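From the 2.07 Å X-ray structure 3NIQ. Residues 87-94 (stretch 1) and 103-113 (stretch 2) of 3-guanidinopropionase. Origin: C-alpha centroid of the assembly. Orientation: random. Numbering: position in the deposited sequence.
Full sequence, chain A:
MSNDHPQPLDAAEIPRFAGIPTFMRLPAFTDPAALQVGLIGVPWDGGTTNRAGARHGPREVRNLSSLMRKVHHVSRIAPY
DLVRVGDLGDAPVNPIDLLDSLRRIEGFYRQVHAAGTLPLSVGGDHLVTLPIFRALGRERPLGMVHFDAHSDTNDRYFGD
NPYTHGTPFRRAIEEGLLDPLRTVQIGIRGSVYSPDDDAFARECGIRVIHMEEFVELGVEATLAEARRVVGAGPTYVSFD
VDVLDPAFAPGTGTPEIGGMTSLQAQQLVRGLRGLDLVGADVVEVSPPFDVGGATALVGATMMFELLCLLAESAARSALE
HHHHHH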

ATOM      1  N   ASP A  87      21.327 -22.958   4.794  1.00 23.12           N
ATOM      2  CA  ASP A  87      19.970 -22.688   5.283  1.00 23.64           C
ATOM      3  C   ASP A  87      19.500 -23.950   5.979  1.00 23.78           C
ATOM      4  O   ASP A  87      19.228 -24.967   5.346  1.00 23.95           O
ATOM      5  CB  ASP A  87      19.021 -22.274   4.132  1.00 23.30           C
ATOM      6  CG  ASP A  87      17.639 -21.823   4.626  1.00 23.52           C
ATOM      7  OD1 ASP A  87      17.182 -22.322   5.665  1.00 20.09           O
ATOM      8  OD2 ASP A  87      16.997 -20.974   3.965  1.00 20.26           O
ATOM      9  N   LEU A  88      19.441 -23.885   7.300  1.00 23.83           N
ATOM     10  CA  LEU A  88      19.058 -25.008   8.117  1.00 23.94           C
ATOM     11  C   LEU A  88      17.544 -25.129   8.271  1.00 23.55           C
ATOM     12  O   LEU A  88      17.063 -25.898   9.082  1.00 24.29           O
ATOM     13  CB  LEU A  88      19.721 -24.887   9.501  1.00 24.73           C
ATOM     14  CG  LEU A  88      20.886 -25.810   9.833  1.00 25.72           C
ATOM     15  CD1 LEU A  88      21.266 -25.610  11.297  1.00 24.50           C
ATOM     16  CD2 LEU A  88      20.566 -27.318   9.544  1.00 24.03           C
ATOM     17  N   GLY A  89      16.782 -24.374   7.490  1.00 22.45           N
ATOM     18  CA  GLY A  89      15.326 -24.478   7.573  1.00 21.56           C
ATOM     19  C   GLY A  89      14.811 -23.684   8.769  1.00 21.17           C
ATOM     20  O   GLY A  89      15.500 -22.775   9.271  1.00 19.92           O
ATOM     21  N   ASP A  90      13.594 -24.006   9.204  1.00 19.50           N
ATOM     22  CA  ASP A  90      12.964 -23.338  10.339  1.00 19.96           C
ATOM     23  C   ASP A  90      12.910 -24.229  11.568  1.00 20.53           C
ATOM     24  O   ASP A  90      12.636 -25.414  11.453  1.00 19.94           O
ATOM     25  CB  ASP A  90      11.519 -22.946   9.997  1.00 20.56           C
ATOM     26  CG  ASP A  90      11.428 -21.789   9.017  1.00 20.32           C
ATOM     27  OD1 ASP A  90      12.430 -21.065   8.784  1.00 20.68           O
ATOM     28  OD2 ASP A  90      10.321 -21.612   8.486  1.00 21.56           O
ATOM     29  N   ALA A  91      13.126 -23.644  12.744  1.00 19.24           N
ATOM     30  CA  ALA A  91      12.871 -24.346  13.989  1.00 20.80           C
ATOM     31  C   ALA A  91      11.378 -24.767  14.070  1.00 21.79           C
ATOM     32  O   ALA A  91      10.515 -24.099  13.506  1.00 21.16           O
ATOM     33  CB  ALA A  91      13.240 -23.480  15.163  1.00 19.62           C
ATOM     34  N   PRO A  92      11.091 -25.901  14.737  1.00 22.09           N
ATOM     35  CA  PRO A  92       9.707 -26.329  14.928  1.00 23.85           C
ATOM     36  C   PRO A  92       8.970 -25.333  15.833  1.00 24.32           C
ATOM     37  O   PRO A  92       9.530 -24.868  16.824  1.00 25.08           O
ATOM     38  CB  PRO A  92       9.851 -27.718  15.599  1.00 23.91           C
ATOM     39  CG  PRO A  92      11.238 -27.719  16.190  1.00 25.36           C
ATOM     40  CD  PRO A  92      12.058 -26.879  15.266  1.00 22.91           C
ATOM     41  N   VAL A  93       7.739 -24.997  15.471  1.00 24.44           N
ATOM     42  CA  VAL A  93       6.967 -23.976  16.154  1.00 26.26           C
ATOM     43  C   VAL A  93       5.503 -24.443  16.275  1.00 26.73           C
ATOM     44  O   VAL A  93       5.033 -25.210  15.441  1.00 28.31           O
ATOM     45  CB  VAL A  93       7.063 -22.634  15.360  1.00 25.94           C
ATOM     46  CG1 VAL A  93       5.992 -21.668  15.769  1.00 28.92           C
ATOM     47  CG2 VAL A  93       8.458 -21.997  15.526  1.00 25.06           C
ATOM     48  N   ASN A  94       4.805 -23.974  17.310  1.00 26.44           N
ATOM     49  CA  ASN A  94       3.375 -24.233  17.520  1.00 25.70           C
ATOM     50  C   ASN A  94       2.663 -22.897  17.790  1.00 24.59           C
ATOM     51  O   ASN A  94       2.761 -22.336  18.890  1.00 24.28           O
ATOM     52  CB  ASN A  94       3.169 -25.195  18.695  1.00 26.21           C
ATOM     53  CG  ASN A  94       1.686 -25.495  18.982  1.00 29.12           C
ATOM     54  OD1 ASN A  94       0.765 -24.812  18.512  1.00 29.08           O
ATOM     55  ND2 ASN A  94       1.463 -26.515  19.781  1.00 32.28           N
ATOM     56  N   ARG A 103       9.438 -25.322  24.244  1.00 22.14           N
ATOM     57  CA  ARG A 103      10.069 -26.637  24.343  1.00 21.92           C
ATOM     58  C   ARG A 103      10.674 -27.067  23.009  1.00 22.06           C
ATOM     59  O   ARG A 103      11.825 -27.511  22.952  1.00 20.14           O
ATOM     60  CB  ARG A 103       9.071 -27.702  24.810  1.00 22.42           C
ATOM     61  CG  ARG A 103       9.694 -29.099  24.999  1.00 25.61           C
ATOM     62  CD  ARG A 103       8.610 -30.179  25.308  1.00 29.53           C
ATOM     63  NE  ARG A 103       7.628 -30.265  24.221  1.00 34.59           N
ATOM     64  CZ  ARG A 103       7.796 -30.975  23.099  1.00 35.72           C
ATOM     65  NH1 ARG A 103       8.910 -31.686  22.913  1.00 34.92           N
ATOM     66  NH2 ARG A 103       6.853 -30.961  22.152  1.00 29.08           N
ATOM     67  N   ARG A 104       9.877 -26.960  21.945  1.00 22.25           N
ATOM     68  CA  ARG A 104      10.287 -27.481  20.641  1.00 22.75           C
ATOM     69  C   ARG A 104      11.460 -26.681  20.087  1.00 21.98           C
ATOM     70  O   ARG A 104      12.421 -27.247  19.549  1.00 20.35           O
ATOM     71  CB  ARG A 104       9.097 -27.483  19.679  1.00 23.89           C
ATOM     72  CG  ARG A 104       8.108 -28.626  19.997  1.00 27.85           C
ATOM     73  CD  ARG A 104       6.703 -28.368  19.485  1.00 34.51           C
ATOM     74  NE  ARG A 104       6.625 -28.473  18.034  1.00 40.39           N
ATOM     75  CZ  ARG A 104       5.521 -28.780  17.357  1.00 41.97           C
ATOM     76  NH1 ARG A 104       4.387 -29.017  18.004  1.00 42.37           N
ATOM     77  NH2 ARG A 104       5.557 -28.848  16.032  1.00 43.15           N
ATOM     78  N   ILE A 105      11.402 -25.359  20.266  1.00 20.15           N
ATOM     79  CA  ILE A 105      12.471 -24.511  19.765  1.00 20.01           C
ATOM     80  C   ILE A 105      13.786 -24.803  20.461  1.00 18.88           C
ATOM     81  O   ILE A 105      14.821 -24.932  19.795  1.00 19.02           O
ATOM     82  CB  ILE A 105      12.135 -23.013  19.862  1.00 18.88           C
ATOM     83  CG1 ILE A 105      10.930 -22.706  18.959  1.00 20.70           C
ATOM     84  CG2 ILE A 105      13.363 -22.196  19.496  1.00 19.44           C
ATOM     85  CD1 ILE A 105      10.303 -21.330  19.177  1.00 20.72           C
ATOM     86  N   GLU A 106      13.757 -24.920  21.789  1.00 19.28           N
ATOM     87  CA  GLU A 106      14.984 -25.232  22.531  1.00 19.08           C
ATOM     88  C   GLU A 106      15.577 -26.582  22.080  1.00 18.91           C
ATOM     89  O   GLU A 106      16.796 -26.715  21.955  1.00 19.97           O
ATOM     90  CB  GLU A 106      14.738 -25.255  24.051  1.00 19.42           C
ATOM     91  CG  GLU A 106      15.992 -25.700  24.836  1.00 20.13           C
ATOM     92  CD  GLU A 106      15.816 -25.737  26.357  1.00 21.71           C
ATOM     93  OE1 GLU A 106      14.751 -25.315  26.870  1.00 20.52           O
ATOM     94  OE2 GLU A 106      16.766 -26.181  27.035  1.00 20.57           O
ATOM     95  N   GLY A 107      14.710 -27.579  21.880  1.00 19.95           N
ATOM     96  CA  GLY A 107      15.142 -28.919  21.463  1.00 19.91           C
ATOM     97  C   GLY A 107      15.911 -28.870  20.149  1.00 20.77           C
ATOM     98  O   GLY A 107      16.958 -29.495  20.002  1.00 19.95           O
ATOM     99  N   PHE A 108      15.408 -28.080  19.203  1.00 20.30           N
ATOM    100  CA  PHE A 108      16.099 -27.853  17.951  1.00 19.71           C
ATOM    101  C   PHE A 108      17.477 -27.224  18.171  1.00 19.62           C
ATOM    102  O   PHE A 108      18.489 -27.691  17.632  1.00 18.79           O
ATOM    103  CB  PHE A 108      15.228 -26.954  17.063  1.00 20.25           C
ATOM    104  CG  PHE A 108      15.785 -26.731  15.684  1.00 22.07           C
ATOM    105  CD1 PHE A 108      15.632 -27.700  14.694  1.00 23.89           C
ATOM    106  CD2 PHE A 108      16.433 -25.545  15.370  1.00 22.68           C
ATOM    107  CE1 PHE A 108      16.145 -27.494  13.388  1.00 27.12           C
ATOM    108  CE2 PHE A 108      16.958 -25.326  14.086  1.00 25.39           C
ATOM    109  CZ  PHE A 108      16.814 -26.310  13.091  1.00 27.60           C
ATOM    110  N   TYR A 109      17.526 -26.154  18.960  1.00 19.06           N
ATOM    111  CA  TYR A 109      18.788 -25.463  19.167  1.00 19.57           C
ATOM    112  C   TYR A 109      19.799 -26.279  19.966  1.00 19.63           C
ATOM    113  O   TYR A 109      20.991 -26.094  19.797  1.00 19.91           O
ATOM    114  CB  TYR A 109      18.575 -24.064  19.785  1.00 19.04           C
ATOM    115  CG  TYR A 109      18.199 -23.059  18.712  1.00 18.79           C
ATOM    116  CD1 TYR A 109      19.179 -22.263  18.097  1.00 16.98           C
ATOM    117  CD2 TYR A 109      16.889 -22.948  18.268  1.00 15.68           C
ATOM    118  CE1 TYR A 109      18.845 -21.364  17.074  1.00 17.87           C
ATOM    119  CE2 TYR A 109      16.542 -22.040  17.223  1.00 17.35           C
ATOM    120  CZ  TYR A 109      17.520 -21.252  16.658  1.00 18.55           C
ATOM    121  OH  TYR A 109      17.219 -20.370  15.645  1.00 17.67           O
ATOM    122  N   ARG A 110      19.327 -27.154  20.847  1.00 20.54           N
ATOM    123  CA  ARG A 110      20.241 -28.105  21.535  1.00 21.07           C
ATOM    124  C   ARG A 110      20.979 -28.995  20.525  1.00 21.32           C
ATOM    125  O   ARG A 110      22.154 -29.309  20.704  1.00 21.71           O
ATOM    126  CB  ARG A 110      19.479 -28.990  22.518  1.00 20.27           C
ATOM    127  CG  ARG A 110      19.012 -28.258  23.783  1.00 21.98           C
ATOM    128  CD  ARG A 110      18.826 -29.216  24.935  1.00 22.54           C
ATOM    129  NE  ARG A 110      18.299 -28.572  26.147  1.00 23.34           N
ATOM    130  CZ  ARG A 110      18.199 -29.198  27.320  1.00 24.77           C
ATOM    131  NH1 ARG A 110      18.609 -30.466  27.432  1.00 21.15           N
ATOM    132  NH2 ARG A 110      17.696 -28.568  28.381  1.00 20.56           N
ATOM    133  N   GLN A 111      20.276 -29.395  19.467  1.00 21.91           N
ATOM    134  CA  GLN A 111      20.866 -30.227  18.413  1.00 23.34           C
ATOM    135  C   GLN A 111      21.872 -29.429  17.613  1.00 22.89           C
ATOM    136  O   GLN A 111      22.962 -29.916  17.293  1.00 22.87           O
ATOM    137  CB  GLN A 111      19.780 -30.704  17.447  1.00 24.74           C
ATOM    138  CG  GLN A 111      18.954 -31.881  17.943  1.00 29.77           C
ATOM    139  CD  GLN A 111      17.714 -32.105  17.085  1.00 36.23           C
ATOM    140  OE1 GLN A 111      17.203 -31.176  16.451  1.00 40.20           O
ATOM    141  NE2 GLN A 111      17.219 -33.335  17.070  1.00 38.70           N
ATOM    142  N   VAL A 112      21.486 -28.209  17.244  1.00 21.03           N
ATOM    143  CA  VAL A 112      22.376 -27.324  16.517  1.00 20.88           C
ATOM    144  C   VAL A 112      23.654 -27.139  17.366  1.00 20.72           C
ATOM    145  O   VAL A 112      24.758 -27.313  16.873  1.00 20.11           O
ATOM    146  CB  VAL A 112      21.689 -25.953  16.222  1.00 21.66           C
ATOM    147  CG1 VAL A 112      22.692 -24.942  15.671  1.00 18.75           C
ATOM    148  CG2 VAL A 112      20.515 -26.141  15.278  1.00 20.87           C
ATOM    149  N   HIS A 113      23.478 -26.814  18.649  1.00 20.73           N
ATOM    150  CA  HIS A 113      24.599 -26.556  19.540  1.00 20.80           C
ATOM    151  C   HIS A 113      25.478 -27.828  19.711  1.00 21.44           C
ATOM    152  O   HIS A 113      26.707 -27.765  19.665  1.00 20.62           O
ATOM    153  CB  HIS A 113      24.088 -26.088  20.899  1.00 21.26           C
ATOM    154  CG  HIS A 113      25.176 -25.697  21.846  1.00 22.16           C
ATOM    155  ND1 HIS A 113      26.066 -24.681  21.569  1.00 24.42           N
ATOM    156  CD2 HIS A 113      25.518 -26.173  23.069  1.00 23.76           C
ATOM    157  CE1 HIS A 113      26.913 -24.551  22.580  1.00 24.31           C
ATOM    158  NE2 HIS A 113      26.606 -25.446  23.498  1.00 22.45           N
TER

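Residues 87-94 leave a strand and continue as an extended loop along one side of the helix formed by 103-113. The two segments bury 490 Å² between them, and no hydrogen bond or salt bridge crosses the contact, so it rests on van der Waals packing. The chains run antiparallel in register: Leu88 lies nearest Val112, while Ala91 and Pro92 come closest to Ile105 and Arg104, respectively, with CA-CA distances of 5.8 and 5.9 Å. The wider spacing at Leu88, 9.3 Å from its CA to that of Val112, is filled by side chains.

Pro92 and Arg104 each have 86 Å² covered by the other segment. The CA-to-CB bond of Pro92 points toward the helix, and its pyrrolidine ring, C-gamma endo, packs against consecutive turns. Its CG lies 3.6 Å from the backbone O of Arg104, and its CD lies 3.6 Å from CB of Phe108, one turn further on. Arg104 O nevertheless keeps its helical partner, accepting a hydrogen bond from Phe108 N at 3.1 Å. Pro92 O approaches CG1 of Ile105 to 3.3 Å, a close contact between a carbonyl oxygen and an aliphatic carbon.

The CA-to-CB bond of Arg104 likewise points toward the loop, and its side chain (m, t, p for chi1 to chi3) carries the guanidinium alongside the end of stretch 1. Val93 O lies 3.7 Å from Arg104 NH2 and Asn94 CB 4.1 Å from Arg104 NH1, both over one face of the guanidinium, whereas Pro92 CB sits at its edge. The carbonyl above the face is poorly placed to accept an in-plane N-H; both NH1 and NH2 are hydrogen-bonded elsewhere in the structure.

Phe108, with 76 Å² covered, holds the middle of the contact. Its t rotamer lays the ring beneath Ala91, whose CA stands 4.1 Å from the ring centroid and only 13° off the normal, a well-centred CH-pi interaction. Ala91 CB adds a 3.8 Å contact to Phe108 CD2 and reaches CE2 of Tyr109 at 4.1 Å, so this small residue bridges two neighbouring aromatic side chains. At the ring edge, Leu88 O lies 4.0 Å from Phe108 CZ.

Aliphatic pairs extend the packing toward both ends: Leu88 CD1 meets Val112 CG2 at 4.1 Å, and Val93 CG2 meets Ile105 CD1 at the same distance, although the CA-to-CB bond of Val93 points away from the helix.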